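Local coordinates for DUF3247 family protein (Xanthomonas campestris pv. campestris, PDB 2E12) that is of unknown function but adopts a novel variant of the Sm-like fold, a small beta-rich fold best known from RNA-binding proteins, at residues H20-L25 with A46-I51; R32-D37 with I86-P91; N64-I69 with P78-M83. All blocks are in the same frame, centred on the assembly; numbering follows the deposited sequence.

Interaction 1: H20-L25 with A46-I51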
# COMPACT_ATOMS: atom_id res chain seq x y z
N HIS A 20 -0.76 -4.00 -0.18
CA HIS A 20 -1.87 -3.78 -1.11
C HIS A 20 -2.27 -5.09 -1.79
O HIS A 20 -3.44 -5.32 -2.05
CB HIS A 20 -1.48 -2.74 -2.17
CG HIS A 20 -2.58 -2.44 -3.15
ND1 HIS A 20 -3.78 -1.89 -2.77
CD2 HIS A 20 -2.65 -2.62 -4.49
CE1 HIS A 20 -4.55 -1.75 -3.84
NE2 HIS A 20 -3.88 -2.19 -4.89
N TRP A 21 -1.29 -5.96 -2.06
CA TRP A 21 -1.55 -7.24 -2.71
C TRP A 21 -2.45 -8.13 -1.86
O TRP A 21 -3.31 -8.84 -2.39
CB TRP A 21 -0.23 -7.99 -2.98
CG TRP A 21 0.63 -7.40 -4.07
CD1 TRP A 21 1.98 -7.57 -4.22
CD2 TRP A 21 0.20 -6.58 -5.17
NE1 TRP A 21 2.41 -6.90 -5.34
CE2 TRP A 21 1.34 -6.29 -5.94
CE3 TRP A 21 -1.04 -6.07 -5.57
CZ2 TRP A 21 1.29 -5.50 -7.09
CZ3 TRP A 21 -1.10 -5.28 -6.72
CH2 TRP A 21 0.06 -5.01 -7.47
N VAL A 22 -2.25 -8.09 -0.55
CA VAL A 22 -3.07 -8.89 0.36
C VAL A 22 -4.53 -8.45 0.23
O VAL A 22 -5.43 -9.27 0.14
CB VAL A 22 -2.59 -8.73 1.82
CG1 VAL A 22 -3.46 -9.54 2.77
CG2 VAL A 22 -1.13 -9.18 1.93
N LYS A 23 -4.74 -7.13 0.20
CA LYS A 23 -6.06 -6.55 0.06
C LYS A 23 -6.76 -7.04 -1.20
O LYS A 23 -7.99 -7.11 -1.25
CB LYS A 23 -5.94 -5.02 0.02
CG LYS A 23 -5.62 -4.36 1.35
CD LYS A 23 -6.85 -4.29 2.24
CE LYS A 23 -8.02 -3.69 1.48
NZ LYS A 23 -7.60 -2.47 0.72
N LEU A 24 -5.98 -7.36 -2.22
CA LEU A 24 -6.53 -7.84 -3.48
C LEU A 24 -6.51 -9.36 -3.59
O LEU A 24 -6.96 -9.92 -4.59
CB LEU A 24 -5.76 -7.22 -4.64
CG LEU A 24 -5.70 -5.69 -4.66
CD1 LEU A 24 -4.86 -5.23 -5.84
CD2 LEU A 24 -7.11 -5.11 -4.74
N LEU A 25 -5.98 -10.04 -2.58
CA LEU A 25 -5.91 -11.50 -2.60
C LEU A 25 -6.64 -12.12 -1.42
O LEU A 25 -6.07 -12.94 -0.69
CB LEU A 25 -4.44 -11.96 -2.58
CG LEU A 25 -3.61 -11.73 -3.84
CD1 LEU A 25 -2.13 -11.96 -3.55
CD2 LEU A 25 -4.09 -12.65 -4.94
N ALA A 46 -5.96 -19.94 -1.96
CA ALA A 46 -6.28 -20.96 -0.96
C ALA A 46 -6.62 -20.37 0.41
O ALA A 46 -7.59 -20.76 1.04
CB ALA A 46 -5.11 -21.95 -0.82
N VAL A 47 -5.81 -19.42 0.86
CA VAL A 47 -6.03 -18.79 2.15
C VAL A 47 -5.46 -17.37 2.08
O VAL A 47 -4.44 -17.15 1.43
CB VAL A 47 -5.34 -19.61 3.27
CG1 VAL A 47 -3.82 -19.58 3.09
CG2 VAL A 47 -5.73 -19.09 4.64
N ARG A 48 -6.12 -16.40 2.72
CA ARG A 48 -5.62 -15.02 2.68
C ARG A 48 -4.18 -15.04 3.18
O ARG A 48 -3.91 -15.55 4.27
CB ARG A 48 -6.46 -14.09 3.57
CG ARG A 48 -5.95 -12.64 3.58
CD ARG A 48 -6.70 -11.76 4.58
NE ARG A 48 -8.07 -11.49 4.17
CZ ARG A 48 -8.91 -10.70 4.84
NH1 ARG A 48 -8.53 -10.12 5.96
NH2 ARG A 48 -10.15 -10.51 4.39
N PRO A 49 -3.24 -14.52 2.38
CA PRO A 49 -1.83 -14.51 2.79
C PRO A 49 -1.54 -13.43 3.83
O PRO A 49 -2.34 -12.52 4.03
CB PRO A 49 -1.10 -14.27 1.48
CG PRO A 49 -2.04 -13.39 0.74
CD PRO A 49 -3.38 -14.04 1.00
N THR A 50 -0.38 -13.55 4.48
CA THR A 50 0.01 -12.58 5.50
C THR A 50 1.45 -12.16 5.27
O THR A 50 2.27 -12.96 4.82
CB THR A 50 -0.09 -13.20 6.90
OG1 THR A 50 0.86 -14.27 7.02
CG2 THR A 50 -1.49 -13.76 7.14
N ILE A 51 1.76 -10.90 5.57
CA ILE A 51 3.13 -10.41 5.41
C ILE A 51 3.83 -10.67 6.74
O ILE A 51 3.29 -10.36 7.81
CB ILE A 51 3.15 -8.89 5.10
CG1 ILE A 51 2.35 -8.61 3.82
CG2 ILE A 51 4.58 -8.41 4.94
CD1 ILE A 51 2.83 -9.37 2.59
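The imidazole of His20 carries Leu24 on one face, with CG of the leucine 3.9 Å above the ring plane and displaced toward the rim, while Leu24 CD1 meets the indole of Trp21 at its edge and in its plane. Both ring nitrogens of His20 are hydrogen-bonded to acceptors of the second subunit, ND1 to Glu19 and NE2 to Gln12, which is consistent with a protonated ring. None of these groups touches 46-51; the helix side of the contact is made by Val22 and Leu25. Val22 places CG1 anti to the backbone N (chi1 179°), so that its two methyls divide the work. CG1 runs up to the carbonyl of Pro49, 3.4 Å from its O, and also touches Arg48 CG, the two side chains crossing at about a right angle, whereas CG2 lies 4.0 Å from both CG1 and CD1 of Ile51. The helix 12-23 thus packs across an irregular part of the long strand 44-55, as the N-terminal helix of Sm-like proteins lies against the bent sheet. Met83 packs against Val22, Leu25 and Pro49. Where the helix has ended, Leu25 O faces Pro49 CD at 3.4 Å; this buried carbonyl has no hydrogen-bond partner, and the tertiary amide nitrogen of Pro49 has no N-H to offer. Leu25 CB approaches the same CD at 4.3 Å. No hydrogen bond joins the two segments. At the exposed rim Arg48 is extended as far as CD and then bends (chi3 -70°), and its NH2 forms a salt bridge with Asp26, just beyond Leu25.

Interaction 2: R32-D37 with I86-P91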
# COMPACT_ATOMS: atom_id res chain seq x y z
N ARG A 32 -6.29 -13.50 -11.40
CA ARG A 32 -5.25 -13.80 -12.38
C ARG A 32 -4.12 -12.90 -11.90
O ARG A 32 -4.35 -11.72 -11.62
CB ARG A 32 -5.68 -13.41 -13.79
CG ARG A 32 -5.06 -14.25 -14.90
CD ARG A 32 -5.91 -14.16 -16.17
NE ARG A 32 -6.29 -12.78 -16.47
CZ ARG A 32 -5.44 -11.81 -16.76
NH1 ARG A 32 -4.13 -12.05 -16.80
NH2 ARG A 32 -5.89 -10.58 -17.01
N ILE A 33 -2.92 -13.45 -11.81
CA ILE A 33 -1.78 -12.72 -11.30
C ILE A 33 -0.66 -12.50 -12.31
O ILE A 33 -0.33 -13.40 -13.08
CB ILE A 33 -1.18 -13.46 -10.10
CG1 ILE A 33 -2.28 -13.69 -9.05
CG2 ILE A 33 -0.02 -12.68 -9.50
CD1 ILE A 33 -1.86 -14.59 -7.90
N GLU A 34 -0.09 -11.30 -12.31
CA GLU A 34 1.03 -10.98 -13.19
C GLU A 34 2.31 -11.04 -12.33
O GLU A 34 2.40 -10.37 -11.30
CB GLU A 34 0.89 -9.57 -13.79
CG GLU A 34 -0.29 -9.41 -14.75
CD GLU A 34 -0.21 -8.13 -15.57
OE1 GLU A 34 -1.18 -7.81 -16.30
OE2 GLU A 34 0.83 -7.44 -15.48
N LEU A 35 3.27 -11.85 -12.77
CA LEU A 35 4.55 -12.05 -12.07
C LEU A 35 5.69 -11.32 -12.78
O LEU A 35 5.64 -11.12 -13.99
CB LEU A 35 4.87 -13.54 -11.99
CG LEU A 35 3.87 -14.43 -11.23
CD1 LEU A 35 4.09 -15.88 -11.59
CD2 LEU A 35 4.02 -14.20 -9.74
N ASP A 36 6.74 -10.96 -12.03
CA ASP A 36 7.88 -10.23 -12.60
C ASP A 36 8.81 -10.99 -13.55
O ASP A 36 9.82 -10.44 -13.99
CB ASP A 36 8.71 -9.59 -11.47
CG ASP A 36 9.41 -10.61 -10.58
OD1 ASP A 36 9.35 -11.81 -10.89
OD2 ASP A 36 10.02 -10.20 -9.58
N ASP A 37 8.47 -12.24 -13.86
CA ASP A 37 9.27 -13.05 -14.78
C ASP A 37 8.53 -13.16 -16.12
O ASP A 37 8.95 -13.89 -17.03
CB ASP A 37 9.48 -14.44 -14.20
CG ASP A 37 8.23 -15.28 -14.24
OD1 ASP A 37 7.14 -14.71 -14.02
OD2 ASP A 37 8.35 -16.50 -14.48
N ILE A 86 5.14 -10.56 -7.49
CA ILE A 86 3.92 -10.04 -8.11
C ILE A 86 3.99 -8.62 -8.65
O ILE A 86 4.52 -7.74 -7.99
CB ILE A 86 2.72 -10.12 -7.14
CG1 ILE A 86 2.39 -11.60 -6.89
CG2 ILE A 86 1.53 -9.34 -7.71
CD1 ILE A 86 1.34 -11.85 -5.83
N VAL A 87 3.41 -8.43 -9.83
CA VAL A 87 3.38 -7.13 -10.51
C VAL A 87 1.95 -6.60 -10.66
O VAL A 87 1.73 -5.39 -10.76
CB VAL A 87 4.02 -7.25 -11.90
CG1 VAL A 87 4.08 -5.90 -12.58
CG2 VAL A 87 5.41 -7.85 -11.77
N ALA A 88 0.97 -7.50 -10.69
CA ALA A 88 -0.42 -7.08 -10.84
C ALA A 88 -1.38 -8.19 -10.41
O ALA A 88 -1.05 -9.37 -10.51
CB ALA A 88 -0.70 -6.69 -12.29
N VAL A 89 -2.56 -7.80 -9.94
CA VAL A 89 -3.58 -8.74 -9.51
C VAL A 89 -4.93 -8.24 -9.98
O VAL A 89 -5.37 -7.17 -9.58
CB VAL A 89 -3.63 -8.87 -7.97
CG1 VAL A 89 -4.77 -9.80 -7.57
CG2 VAL A 89 -2.30 -9.40 -7.44
N HIS A 90 -5.59 -9.01 -10.85
CA HIS A 90 -6.90 -8.62 -11.36
C HIS A 90 -7.95 -9.69 -11.05
O HIS A 90 -7.68 -10.88 -11.12
CB HIS A 90 -6.80 -8.35 -12.86
CG HIS A 90 -5.95 -7.16 -13.19
ND1 HIS A 90 -6.30 -5.87 -12.86
CD2 HIS A 90 -4.73 -7.08 -13.78
CE1 HIS A 90 -5.34 -5.04 -13.23
NE2 HIS A 90 -4.37 -5.75 -13.78
N PRO A 91 -9.16 -9.26 -10.67
CA PRO A 91 -10.26 -10.18 -10.33
C PRO A 91 -10.97 -10.77 -11.55
O PRO A 91 -10.69 -10.38 -12.68
CB PRO A 91 -11.19 -9.29 -9.53
CG PRO A 91 -11.09 -8.00 -10.29
CD PRO A 91 -9.60 -7.86 -10.54
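Ile33 CG2 sits at the apolar centre, 3.7 Å from Ile86 CG1, where the two isoleucines cross obliquely, and more loosely beside Val89 CG2. With CG1 of Ile33 beside the backbone N (chi1 -54°), the CG2 methyl stands anti to N and is directed across to the other strand. Leu35 CD2 reaches the same Ile86 CG1 at 4.2 Å, and Trp21 and Leu67 cover Ile86 from the helix and the facing sheet. Around this centre the backbones pair antiparallel. Arg32 and His90 exchange two bonds, both nearly along the C=O axes, and Glu34 N donates to Ala88 O at 2.8 Å in an almost straight bond. The register then slips by one residue: Val87 and Ala88 both face Glu34 in a classic beta bulge. Glu34 O accepts twice in its carbonyl plane, from Val87 N at 2.6 Å and from Ala88 N, on a lone pair, at 3.3 Å. Strands 30-35 and 86-91 probably correspond to the first and last strands of the Sm-like barrel, which pair in the same way. Beyond the bulge Val87 CG2 is wedged against the start of the turn, 3.4 Å from Asp36 N, and the Asp36 carboxylate forms a salt bridge with Arg85. On the face that carries Arg32, Glu34, Ala88 and His90, the extended Glu34 side chain lies along Ala88, its CD 3.6 Å from the methyl CB, and brings OE1 to the edge of the His90 ring. OE1 remains 4.6 Å from His90 NE2, too far for a bond, yet the nearby carboxylate would probably make protonation of this histidine somewhat easier.

Interaction 3: N64-I69 with P78-M83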
# COMPACT_ATOMS: atom_id res chain seq x y z
N ASN A 64 8.13 -10.10 3.70
CA ASN A 64 7.76 -10.85 2.51
C ASN A 64 6.53 -11.70 2.86
O ASN A 64 6.01 -11.59 3.97
CB ASN A 64 8.90 -11.77 2.08
CG ASN A 64 8.88 -12.06 0.59
OD1 ASN A 64 7.83 -12.00 -0.06
ND2 ASN A 64 10.03 -12.40 0.04
N GLY A 65 6.09 -12.54 1.93
CA GLY A 65 4.93 -13.38 2.18
C GLY A 65 4.82 -14.55 1.21
O GLY A 65 5.40 -14.52 0.12
N GLN A 66 4.07 -15.57 1.60
CA GLN A 66 3.89 -16.75 0.77
C GLN A 66 2.42 -16.91 0.42
O GLN A 66 1.56 -16.83 1.29
CB GLN A 66 4.40 -18.00 1.49
CG GLN A 66 5.91 -17.95 1.77
CD GLN A 66 6.42 -19.16 2.54
OE1 GLN A 66 6.50 -20.25 2.00
NE2 GLN A 66 6.75 -18.96 3.81
N LEU A 67 2.16 -17.12 -0.87
CA LEU A 67 0.82 -17.28 -1.42
C LEU A 67 0.64 -18.68 -2.02
O LEU A 67 1.53 -19.18 -2.72
CB LEU A 67 0.59 -16.25 -2.52
CG LEU A 67 -0.68 -16.28 -3.37
CD1 LEU A 67 -1.88 -15.93 -2.52
CD2 LEU A 67 -0.55 -15.28 -4.51
N ARG A 68 -0.49 -19.29 -1.71
CA ARG A 68 -0.83 -20.61 -2.22
C ARG A 68 -2.06 -20.45 -3.12
O ARG A 68 -3.06 -19.84 -2.72
CB ARG A 68 -1.17 -21.57 -1.07
CG ARG A 68 -1.55 -22.98 -1.53
CD ARG A 68 -2.08 -23.81 -0.36
NE ARG A 68 -3.25 -24.59 -0.74
CZ ARG A 68 -4.02 -25.25 0.12
NH1 ARG A 68 -3.75 -25.26 1.42
NH2 ARG A 68 -5.09 -25.89 -0.33
N ILE A 69 -1.97 -20.98 -4.33
CA ILE A 69 -3.06 -20.90 -5.29
C ILE A 69 -3.42 -22.34 -5.64
O ILE A 69 -2.53 -23.15 -5.90
CB ILE A 69 -2.62 -20.19 -6.60
CG1 ILE A 69 -2.01 -18.84 -6.27
CG2 ILE A 69 -3.81 -20.01 -7.55
CD1 ILE A 69 -2.95 -17.94 -5.50
N PRO A 78 -1.32 -27.85 -6.37
CA PRO A 78 -1.34 -26.52 -5.74
C PRO A 78 0.03 -25.85 -5.93
O PRO A 78 1.05 -26.52 -6.02
CB PRO A 78 -1.65 -26.85 -4.29
CG PRO A 78 -0.98 -28.20 -4.10
CD PRO A 78 -1.39 -28.92 -5.36
N GLN A 79 0.05 -24.52 -6.00
CA GLN A 79 1.30 -23.79 -6.21
C GLN A 79 1.56 -22.75 -5.13
O GLN A 79 0.65 -22.04 -4.73
CB GLN A 79 1.26 -23.09 -7.58
CG GLN A 79 0.15 -23.58 -8.49
CD GLN A 79 0.67 -24.02 -9.84
OE1 GLN A 79 -0.03 -24.68 -10.61
NE2 GLN A 79 1.92 -23.65 -10.13
N TRP A 80 2.81 -22.67 -4.66
CA TRP A 80 3.21 -21.69 -3.65
C TRP A 80 4.18 -20.72 -4.31
O TRP A 80 5.12 -21.13 -4.99
CB TRP A 80 3.92 -22.36 -2.47
CG TRP A 80 2.99 -23.06 -1.52
CD1 TRP A 80 2.47 -24.32 -1.67
CD2 TRP A 80 2.49 -22.56 -0.28
NE1 TRP A 80 1.67 -24.62 -0.60
CE2 TRP A 80 1.67 -23.56 0.27
CE3 TRP A 80 2.66 -21.36 0.42
CZ2 TRP A 80 1.01 -23.40 1.50
CZ3 TRP A 80 2.00 -21.20 1.63
CH2 TRP A 80 1.19 -22.21 2.16
N ILE A 81 3.96 -19.42 -4.09
CA ILE A 81 4.81 -18.39 -4.66
C ILE A 81 5.15 -17.33 -3.62
O ILE A 81 4.35 -17.07 -2.73
CB ILE A 81 4.10 -17.69 -5.84
CG1 ILE A 81 3.78 -18.70 -6.94
CG2 ILE A 81 4.96 -16.56 -6.37
CD1 ILE A 81 3.09 -18.09 -8.15
N TRP A 82 6.33 -16.74 -3.72
CA TRP A 82 6.69 -15.68 -2.80
C TRP A 82 6.09 -14.42 -3.42
O TRP A 82 6.22 -14.19 -4.63
CB TRP A 82 8.21 -15.55 -2.65
CG TRP A 82 8.82 -16.70 -1.91
CD1 TRP A 82 9.32 -17.85 -2.45
CD2 TRP A 82 8.93 -16.84 -0.49
NE1 TRP A 82 9.73 -18.70 -1.45
CE2 TRP A 82 9.50 -18.11 -0.24
CE3 TRP A 82 8.60 -16.02 0.60
CZ2 TRP A 82 9.75 -18.58 1.06
CZ3 TRP A 82 8.85 -16.49 1.89
CH2 TRP A 82 9.42 -17.76 2.10
N MET A 83 5.40 -13.63 -2.60
CA MET A 83 4.71 -12.44 -3.08
C MET A 83 5.51 -11.27 -3.66
O MET A 83 4.94 -10.44 -4.37
CB MET A 83 3.76 -11.95 -1.98
CG MET A 83 2.51 -12.81 -1.85
SD MET A 83 1.63 -12.63 -0.28
CE MET A 83 0.64 -11.18 -0.61
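The closest packing in this contact, Gln66 on Trp82 and Arg68 on Trp80, lies on the more exposed face of the sheet. Gln66 CG stands over the six-membered ring of Trp82, 3.5 Å from its centroid, and the Gln66 amide follows the indole nearly parallel, the planes 18° apart. Tyr54 fixes that amide by a hydrogen bond to NE2 and meets Trp82 edge-to-face. Trp80 is gripped from two directions: Arg68 CB lies 3.7 Å from the centroid of its six-membered ring, almost on the normal, and Gln66 CB adjoins its edge in plane. The strands form an antiparallel hairpin, which would correspond to the third and fourth strands of an Sm-like fold; Leu67 and Ile81 exchange bonds (Leu67 N to Ile81 O 2.9 Å, Ile81 N to Leu67 O 2.8 Å). Met83 donates its N-H to Gly65 O, and its SD rests 4.2 Å from Gly65 CA, buried with Leu67 on the other side. The hairpin is looser at exposed Pro78, whose CA lies 3.6 Å from Ile69 O, while the Arg68 chain bends at chi3 and leads its guanidinium away from Trp80 to a salt bridge with Asp70.

In the fold
From the N terminus, helix 12-23 supplies the first half of interaction 1, and strand 30-35 then opens interaction 2 before segment 46-51 closes the first loop; the two contacts therefore cross. Interaction 3 follows interaction 1 in series and is a local hairpin closure between strands 61-70 and 79-82. It falls wholly within the longer loop that strand 86-91 closes by returning to strand 30-35. Interaction 1 lays the helix on the sheet of strands 44-55, 61-70 and 79-82, whereas interaction 2 belongs to the other sheet. Leu67 joins the two, packing on Ile33 and Ile86, while Trp21 carries the helix over to strand 86-91.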